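Local coordinates for protein adenylyltransferase and sulfurtransferase uba4 (Chaetomium thermophilum, PDB 6YUB) that probably activates the ubiquitin-like protein Urm1 and transfers sulfur to it for tRNA thiolation, and acts likewise in molybdenum cofactor biosynthesis, at residues G86-D91 and P108-L113; C184-F189 and C279-E284. All blocks are in the same frame, centred on the assembly; numbering follows the deposited sequence. Where two conformers were deposited one is given.

Contact 1: G86-D91 and P108-L113; sequences GMLKVD and PYRFDL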
# COMPACT_ATOMS: atom_id res chain seq x y z
N GLY B 86 12.17 13.15 -23.09
CA GLY B 86 12.57 12.85 -24.45
C GLY B 86 13.55 11.70 -24.57
O GLY B 86 13.67 11.13 -25.67
N MET B 87 14.24 11.36 -23.50
CA MET B 87 15.14 10.22 -23.50
C MET B 87 14.35 8.93 -23.31
O MET B 87 13.26 8.92 -22.73
CB MET B 87 16.18 10.37 -22.39
CG MET B 87 17.20 9.24 -22.30
SD MET B 87 18.17 9.32 -20.77
CE MET B 87 18.99 10.91 -20.97
N LEU B 88 14.91 7.83 -23.82
CA LEU B 88 14.33 6.52 -23.58
C LEU B 88 14.17 6.27 -22.09
O LEU B 88 15.07 6.57 -21.29
CB LEU B 88 15.22 5.43 -24.20
CG LEU B 88 15.30 5.39 -25.72
CD1 LEU B 88 16.27 4.30 -26.17
CD2 LEU B 88 13.93 5.16 -26.32
N LYS B 89 13.01 5.73 -21.71
CA LYS B 89 12.76 5.42 -20.30
C LYS B 89 13.83 4.48 -19.75
O LYS B 89 14.34 4.70 -18.64
CB LYS B 89 11.38 4.80 -20.14
CG LYS B 89 10.23 5.78 -20.38
CD LYS B 89 8.96 5.33 -19.66
CE LYS B 89 8.12 4.40 -20.51
NZ LYS B 89 7.14 3.64 -19.69
N VAL B 90 14.20 3.45 -20.52
CA VAL B 90 15.17 2.48 -20.04
C VAL B 90 16.50 3.16 -19.70
O VAL B 90 17.13 2.83 -18.69
CB VAL B 90 15.35 1.36 -21.08
CG1 VAL B 90 15.87 1.92 -22.40
CG2 VAL B 90 16.29 0.29 -20.55
N ASP B 91 16.93 4.11 -20.54
CA ASP B 91 18.19 4.79 -20.28
C ASP B 91 18.07 5.77 -19.12
O ASP B 91 18.99 5.90 -18.31
CB ASP B 91 18.66 5.52 -21.55
CG ASP B 91 19.16 4.58 -22.62
OD1 ASP B 91 19.88 3.62 -22.28
OD2 ASP B 91 18.83 4.79 -23.81
N PRO B 108 19.77 -2.99 -20.85
CA PRO B 108 18.59 -2.36 -21.44
C PRO B 108 18.14 -3.03 -22.73
O PRO B 108 18.94 -3.46 -23.56
CB PRO B 108 19.07 -0.93 -21.71
CG PRO B 108 20.53 -1.10 -22.03
CD PRO B 108 21.01 -2.26 -21.18
N TYR B 109 16.82 -3.16 -22.87
CA TYR B 109 16.19 -3.57 -24.12
C TYR B 109 15.45 -2.34 -24.64
O TYR B 109 14.36 -2.01 -24.16
CB TYR B 109 15.24 -4.75 -23.92
CG TYR B 109 15.93 -6.04 -23.55
CD1 TYR B 109 16.25 -6.32 -22.23
CD2 TYR B 109 16.24 -7.00 -24.52
CE1 TYR B 109 16.88 -7.50 -21.87
CE2 TYR B 109 16.87 -8.19 -24.17
CZ TYR B 109 17.18 -8.43 -22.84
OH TYR B 109 17.80 -9.61 -22.48
N ARG B 110 16.05 -1.65 -25.60
CA ARG B 110 15.53 -0.36 -26.08
C ARG B 110 14.48 -0.55 -27.17
O ARG B 110 14.58 0.00 -28.25
CB ARG B 110 16.67 0.50 -26.57
CG ARG B 110 17.75 0.77 -25.54
CD ARG B 110 18.87 1.68 -26.08
NE ARG B 110 19.76 2.10 -24.99
CZ ARG B 110 20.84 1.43 -24.59
NH1 ARG B 110 21.18 0.29 -25.19
NH2 ARG B 110 21.57 1.89 -23.59
N PHE B 111 13.45 -1.35 -26.88
CA PHE B 111 12.38 -1.60 -27.84
C PHE B 111 11.25 -2.36 -27.16
O PHE B 111 11.44 -2.98 -26.11
CB PHE B 111 12.89 -2.37 -29.07
CG PHE B 111 13.76 -3.55 -28.72
CD1 PHE B 111 13.20 -4.79 -28.46
CD2 PHE B 111 15.14 -3.41 -28.67
CE1 PHE B 111 14.01 -5.87 -28.15
CE2 PHE B 111 15.94 -4.49 -28.36
CZ PHE B 111 15.38 -5.72 -28.09
N ASP B 112 10.08 -2.30 -27.78
CA ASP B 112 8.89 -2.93 -27.22
C ASP B 112 9.02 -4.44 -27.20
O ASP B 112 9.55 -5.05 -28.14
CB ASP B 112 7.65 -2.54 -28.03
CG ASP B 112 7.36 -1.06 -27.99
OD1 ASP B 112 7.98 -0.35 -27.16
OD2 ASP B 112 6.51 -0.60 -28.78
N LEU B 113 8.53 -5.05 -26.13
CA LEU B 113 8.33 -6.50 -26.11
C LEU B 113 7.10 -6.85 -26.95
O LEU B 113 6.07 -6.17 -26.88
CB LEU B 113 8.15 -6.99 -24.68
CG LEU B 113 8.03 -8.51 -24.49
CD1 LEU B 113 9.00 -9.00 -23.43
CD2 LEU B 113 6.60 -8.89 -24.13
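R110 and D91 both set CG anti to the carbonyl carbon (chi1 -57° and -73°), and the arginine then runs extended from CG to NE, which carries NE to the carboxylate of D91, in the first turn of helix 89-100. The grip is side-on. NE of R110 bonds almost straight to OD2 of D91 at 3.1 Å, in the guanidinium plane, while NH2 of R110 reaches OD1 of D91 at 2.8 Å, tilted out of it. Each oxygen offers its syn lone pair, yet the two planes remain 34° apart, so this two-point salt bridge is twisted rather than flat. CG of P108 lies over one guanidinium face, toward the rim. Nearer the backbone, the methylenes of R110 cover an apolar patch: CD1 of L88, the N-cap residue, touches CD of R110 at 3.7 Å, and CG1 of V90 touches CG of R110 at 3.8 Å. The other V90 methyl, CG2, presses on CB of P108 at 3.2 Å, closer than usual van der Waals contact. R110 itself centres an inverse gamma turn just beyond the strand. The contact thus pins the helix start to the strand end within a beta-alpha-beta crossover of the Rossmann-like ThiF fold: V90 packs on I63 of strand 60-64, P108 packs on I94 of helix 89-100, and K89, a predicted ATP-binding residue, pairs with D65.

Contact 2: C184-F189 and C279-E284; sequences CYRCCF and CFACGE. With ZN (zinc ion), chain E.
C184 and C187 face C279 and C282 across one zinc ion, two CxxC pairs forming the Cys4 zinc site of this HesA/MoeB/ThiF-family domain. Each pair sends its sulfurs inward: SG of C184, C187 and C279 lie 2.3 Å from the zinc, and SG of C282 lies 2.2 Å from it. The metal therefore ties short helix 185-188 to a loop that has no regular structure of its own. Backbone N-H groups also point at the thiolates. C184 and C187 form a capping box, each backbone N bonding to the other's SG, and the amides of A281 and C282 both bond to SG of C279; such donors would be expected to ease the negative charge on the sulfurs. C187 and C282 have also been observed as a disulfide, which is absent here.

Beside the metal, R186 and F280 lie side by side and point the same way. The F280 ring offers CD2 over one face of the R186 guanidinium, toward the rim of that group, 3.6 Å from CZ of R186, with the two planes turned 54° apart. CG of F280 stands anti to its backbone N (chi1 171°), on the side of R186. The arginine's polar end is engaged beyond the contact, where NH2 forms a salt bridge with D143 of helix 135-148. Closer to the R186 backbone, CB of A281 rests 3.7 Å from CD of R186. The loop closes on itself through a backbone bond, G283 N to C279 O at 2.9 Å.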
# COMPACT_ATOMS: atom_id res chain seq x y z
N CYS B 184 -1.06 -20.16 -13.70
CA CYS B 184 -0.61 -19.11 -14.60
C CYS B 184 -1.66 -17.99 -14.59
O CYS B 184 -2.69 -18.08 -13.92
CB CYS B 184 -0.39 -19.66 -16.01
SG CYS B 184 -1.81 -19.51 -17.08
N TYR B 185 -1.40 -16.93 -15.36
CA TYR B 185 -2.32 -15.79 -15.35
C TYR B 185 -3.68 -16.16 -15.93
O TYR B 185 -4.71 -15.60 -15.51
CB TYR B 185 -1.71 -14.62 -16.12
CG TYR B 185 -2.44 -13.30 -15.93
CD1 TYR B 185 -2.23 -12.53 -14.79
CD2 TYR B 185 -3.34 -12.83 -16.87
CE1 TYR B 185 -2.89 -11.32 -14.61
CE2 TYR B 185 -4.01 -11.63 -16.70
CZ TYR B 185 -3.78 -10.88 -15.56
OH TYR B 185 -4.45 -9.69 -15.39
N ARG B 186 -3.73 -17.09 -16.89
CA ARG B 186 -5.01 -17.53 -17.42
C ARG B 186 -5.78 -18.36 -16.40
O ARG B 186 -7.01 -18.26 -16.31
CB ARG B 186 -4.81 -18.33 -18.71
CG ARG B 186 -4.42 -17.49 -19.91
CD ARG B 186 -4.14 -18.37 -21.12
NE ARG B 186 -3.52 -17.63 -22.21
CZ ARG B 186 -4.19 -16.98 -23.16
NH1 ARG B 186 -5.51 -16.97 -23.16
NH2 ARG B 186 -3.52 -16.34 -24.11
N CYS B 187 -5.07 -19.19 -15.63
CA CYS B 187 -5.72 -19.96 -14.57
C CYS B 187 -6.53 -19.07 -13.65
O CYS B 187 -7.56 -19.50 -13.12
CB CYS B 187 -4.67 -20.72 -13.75
SG CYS B 187 -3.85 -22.08 -14.58
N CYS B 188 -6.09 -17.82 -13.46
CA CYS B 188 -6.74 -16.91 -12.52
C CYS B 188 -7.79 -16.03 -13.19
O CYS B 188 -8.83 -15.74 -12.57
CB CYS B 188 -5.69 -16.02 -11.85
SG CYS B 188 -4.34 -16.89 -11.03
N PHE B 189 -7.55 -15.59 -14.42
CA PHE B 189 -8.39 -14.58 -15.06
C PHE B 189 -8.73 -14.99 -16.48
O PHE B 189 -7.85 -15.39 -17.25
CB PHE B 189 -7.68 -13.22 -15.07
CG PHE B 189 -7.09 -12.83 -13.75
CD1 PHE B 189 -7.91 -12.61 -12.66
CD2 PHE B 189 -5.72 -12.68 -13.61
CE1 PHE B 189 -7.37 -12.25 -11.44
CE2 PHE B 189 -5.18 -12.32 -12.39
CZ PHE B 189 -6.00 -12.10 -11.30
N CYS B 279 -6.63 -25.41 -18.42
CA CYS B 279 -6.16 -24.07 -18.77
C CYS B 279 -5.63 -24.05 -20.19
O CYS B 279 -4.85 -24.92 -20.59
CB CYS B 279 -5.08 -23.60 -17.81
SG CYS B 279 -4.23 -22.11 -18.39
N PHE B 280 -6.05 -23.05 -20.96
CA PHE B 280 -5.62 -22.92 -22.35
C PHE B 280 -4.10 -23.01 -22.49
O PHE B 280 -3.59 -23.58 -23.46
CB PHE B 280 -6.13 -21.60 -22.93
CG PHE B 280 -5.57 -21.26 -24.28
CD1 PHE B 280 -6.11 -21.81 -25.43
CD2 PHE B 280 -4.51 -20.38 -24.40
CE1 PHE B 280 -5.60 -21.50 -26.68
CE2 PHE B 280 -3.99 -20.07 -25.65
CZ PHE B 280 -4.53 -20.63 -26.78
N ALA B 281 -3.37 -22.46 -21.51
CA ALA B 281 -1.92 -22.32 -21.63
C ALA B 281 -1.14 -23.40 -20.89
O ALA B 281 -0.25 -24.02 -21.48
CB ALA B 281 -1.50 -20.94 -21.10
N CYS B 282 -1.45 -23.64 -19.61
CA CYS B 282 -0.68 -24.58 -18.80
C CYS B 282 -1.43 -25.87 -18.51
O CYS B 282 -0.87 -26.75 -17.85
CB CYS B 282 -0.26 -23.91 -17.48
SG CYS B 282 -1.62 -23.31 -16.43
N GLY B 283 -2.66 -26.01 -18.98
CA GLY B 283 -3.47 -27.16 -18.65
C GLY B 283 -3.14 -28.39 -19.48
O GLY B 283 -2.23 -28.40 -20.31
N GLU B 284 -3.91 -29.45 -19.22
CA GLU B 284 -3.75 -30.69 -19.96
C GLU B 284 -4.10 -30.48 -21.43
O GLU B 284 -5.01 -29.71 -21.77
CB GLU B 284 -4.64 -31.77 -19.35
CG GLU B 284 -4.28 -33.20 -19.75
CD GLU B 284 -5.06 -34.23 -18.95
OE1 GLU B 284 -6.29 -34.07 -18.80
OE2 GLU B 284 -4.43 -35.19 -18.45
ZN ZN E . -2.87 -21.49 -16.60

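Contact 1 closes along the chain before contact 2 opens, and their centres lie 30 Å apart, with nearest atoms about 13 Å apart and no touch. Both belong to one domain built round a single mixed sheet. Contact 1 sits at strand 105-109, one of the two outermost strands of the sheet within this chain, joining elements close in sequence beside the predicted ATP site. Contact 2 borders helix 135-148 and strand 161-167, and its zinc bridges segments 90 residues apart at their closest ends, between which come helix 208-228 and the last two strands of the sheet. One contact is thus a local closure within the half that probably binds the nucleotide, the other a long-range metal tie between distant parts of the adenylyltransferase domain.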